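Local coordinates for protein putative NTP pyrophosphohydrolase (PDB 3NL9) that probably hydrolyses nucleoside triphosphates or related nucleotides to release pyrophosphate, as an all-helical member of the MazG clan, at residues P5-D10 against P118-V123. Sequence-based numbering, arbitrary orientation.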
loop_
_atom_site.group_PDB
_atom_site.type_symbol
_atom_site.label_atom_id
_atom_site.label_comp_id
_atom_site.label_asym_id
_atom_site.label_seq_id
_atom_site.Cartn_x
_atom_site.Cartn_y
_atom_site.Cartn_z
ATOM N N PRO A 5 -9.796 -3.348 -12.722
ATOM C CA PRO A 5 -10.746 -2.413 -12.102
ATOM C C PRO A 5 -10.217 -0.977 -12.105
ATOM O O PRO A 5 -9.002 -0.785 -12.082
ATOM C CB PRO A 5 -10.898 -2.928 -10.650
ATOM C CG PRO A 5 -10.102 -4.195 -10.544
ATOM C CD PRO A 5 -9.164 -4.244 -11.735
ATOM N N ASN A 6 -11.108 0.012 -12.125
ATOM C CA ASN A 6 -10.691 1.392 -11.865
ATOM C C ASN A 6 -10.618 1.596 -10.364
ATOM O O ASN A 6 -11.588 2.089 -9.723
ATOM C CB ASN A 6 -11.574 2.488 -12.506
ATOM C CG ASN A 6 -10.845 3.898 -12.501
ATOM O OD1 ASN A 6 -10.063 4.270 -11.556
ATOM N ND2 ASN A 6 -11.076 4.656 -13.570
ATOM N N TYR A 7 -9.454 1.228 -9.834
ATOM C CA TYR A 7 -9.202 1.224 -8.405
ATOM C C TYR A 7 -9.554 2.528 -7.744
ATOM O O TYR A 7 -10.287 2.543 -6.752
ATOM C CB TYR A 7 -7.729 0.924 -8.117
ATOM C CG TYR A 7 -7.254 -0.432 -8.591
ATOM C CD1 TYR A 7 -7.640 -1.601 -7.945
ATOM C CD2 TYR A 7 -6.406 -0.551 -9.676
ATOM C CE1 TYR A 7 -7.190 -2.861 -8.385
ATOM C CE2 TYR A 7 -5.968 -1.794 -10.121
ATOM C CZ TYR A 7 -6.349 -2.943 -9.472
ATOM O OH TYR A 7 -5.877 -4.167 -9.933
ATOM N N TYR A 8 -9.028 3.634 -8.290
ATOM C CA TYR A 8 -9.213 4.940 -7.666
ATOM C C TYR A 8 -10.687 5.365 -7.695
ATOM O O TYR A 8 -11.220 5.888 -6.702
ATOM C CB TYR A 8 -8.307 5.994 -8.369
ATOM C CG TYR A 8 -8.506 7.416 -7.864
ATOM C CD1 TYR A 8 -8.001 7.838 -6.632
ATOM C CD2 TYR A 8 -9.249 8.321 -8.601
ATOM C CE1 TYR A 8 -8.210 9.170 -6.177
ATOM C CE2 TYR A 8 -9.457 9.617 -8.164
ATOM C CZ TYR A 8 -8.941 10.039 -6.953
ATOM O OH TYR A 8 -9.165 11.346 -6.551
ATOM N N GLN A 9 -11.350 5.189 -8.834
ATOM C CA GLN A 9 -12.774 5.576 -8.936
ATOM C C GLN A 9 -13.637 4.712 -8.007
ATOM O O GLN A 9 -14.570 5.217 -7.416
ATOM C CB GLN A 9 -13.273 5.513 -10.373
ATOM C CG GLN A 9 -12.592 6.594 -11.289
ATOM C CD GLN A 9 -12.866 8.024 -10.844
ATOM O OE1 GLN A 9 -13.937 8.320 -10.293
ATOM N NE2 GLN A 9 -11.913 8.931 -11.108
ATOM N N ASP A 10 -13.270 3.441 -7.838
ATOM C CA ASP A 10 -14.035 2.515 -6.966
ATOM C C ASP A 10 -13.930 2.931 -5.490
ATOM O O ASP A 10 -14.932 3.053 -4.792
ATOM C CB ASP A 10 -13.535 1.081 -7.145
ATOM C CG ASP A 10 -14.062 0.398 -8.444
ATOM O OD1 ASP A 10 -14.938 0.940 -9.131
ATOM O OD2 ASP A 10 -13.580 -0.700 -8.770
ATOM N N PRO A 118 -9.123 -9.027 -9.534
ATOM C CA PRO A 118 -10.310 -9.801 -9.113
ATOM C C PRO A 118 -10.504 -9.832 -7.615
ATOM O O PRO A 118 -11.636 -9.873 -7.138
ATOM C CB PRO A 118 -10.024 -11.201 -9.649
ATOM C CG PRO A 118 -9.075 -10.984 -10.798
ATOM C CD PRO A 118 -8.213 -9.831 -10.374
ATOM N N LEU A 119 -9.400 -9.810 -6.860
ATOM C CA LEU A 119 -9.493 -9.747 -5.420
ATOM C C LEU A 119 -10.005 -8.388 -4.968
ATOM O O LEU A 119 -10.877 -8.305 -4.098
ATOM C CB LEU A 119 -8.130 -10.048 -4.782
ATOM C CG LEU A 119 -7.517 -11.439 -5.043
ATOM C CD1 LEU A 119 -6.016 -11.461 -4.587
ATOM C CD2 LEU A 119 -8.298 -12.539 -4.337
ATOM N N PHE A 120 -9.441 -7.314 -5.529
ATOM C CA PHE A 120 -9.925 -5.961 -5.226
ATOM C C PHE A 120 -11.442 -5.850 -5.565
ATOM O O PHE A 120 -12.203 -5.266 -4.814
ATOM C CB PHE A 120 -9.116 -4.899 -6.017
ATOM C CG PHE A 120 -9.648 -3.485 -5.861
ATOM C CD1 PHE A 120 -10.687 -3.044 -6.629
ATOM C CD2 PHE A 120 -9.084 -2.617 -4.933
ATOM C CE1 PHE A 120 -11.175 -1.769 -6.501
ATOM C CE2 PHE A 120 -9.564 -1.298 -4.801
ATOM C CZ PHE A 120 -10.604 -0.883 -5.575
ATOM N N GLU A 121 -11.853 -6.402 -6.701
ATOM C CA GLU A 121 -13.282 -6.385 -7.114
ATOM C C GLU A 121 -14.205 -7.013 -6.053
ATOM O O GLU A 121 -15.277 -6.503 -5.778
ATOM C CB GLU A 121 -13.437 -7.109 -8.458
ATOM C CG GLU A 121 -14.837 -7.063 -9.042
ATOM C CD GLU A 121 -14.904 -7.697 -10.452
ATOM O OE1 GLU A 121 -13.848 -7.817 -11.125
ATOM O OE2 GLU A 121 -16.018 -8.062 -10.880
ATOM N N ILE A 122 -13.763 -8.112 -5.450
ATOM C CA ILE A 122 -14.532 -8.789 -4.395
ATOM C C ILE A 122 -14.664 -7.875 -3.152
ATOM O O ILE A 122 -15.763 -7.710 -2.579
ATOM C CB ILE A 122 -13.899 -10.184 -4.058
ATOM C CG1 ILE A 122 -14.138 -11.137 -5.225
ATOM C CG2 ILE A 122 -14.476 -10.732 -2.751
ATOM C CD1 ILE A 122 -13.194 -12.300 -5.277
ATOM N N VAL A 123 -13.565 -7.232 -2.772
ATOM C CA VAL A 123 -13.546 -6.324 -1.595
ATOM C C VAL A 123 -14.445 -5.137 -1.881
ATOM O O VAL A 123 -15.288 -4.753 -1.064
ATOM C CB VAL A 123 -12.086 -5.879 -1.244
ATOM C CG1 VAL A 123 -12.062 -4.764 -0.212
ATOM C CG2 VAL A 123 -11.299 -7.043 -0.679
#
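Phe-120 extends its ring from its own helix toward the start of helix 7-17 because chi1 is near 180° (174°), CG lying opposite the backbone N, while Tyr-7, its CG anti to the carbonyl carbon (chi1 -62°), swings its ring back to meet it. The result is a T-shaped pair, planes at 83°: a flat phenylalanine suits this place because it offers a face to the tyrosine edge, whose CD1 lies over the ring centre and 3.5 Å from Phe-120 CG. Pro-5 adds an apolar flank, its CB 4.0 Å from Phe-120 CD1. Asp-10 meets the rim of the phenylalanine nearly coplanar with it, OD2 3.5 Å from Phe-120 CE1, so the carboxylate probably faces the slightly positive ring edge. Asn-6 suits the N-cap because its OD1 accepts a nearly straight bond from Gln-9 N (3.1 Å), the donor above the carbonyl plane, fixing the first turn that carries Tyr-7 and Asp-10. Shortening Phe-120 to an alanine is likely to leave the Tyr-7 edge without its aromatic face and open a gap between Pro-5 and Asp-10. The contact joins the start of helix 7-17 to helix 117-128, with Met-106 of helix 87-112 against Tyr-7, helix 156-170 packed on Leu-119, and Tyr-103 of the second subunit meeting the Phe-120 ring.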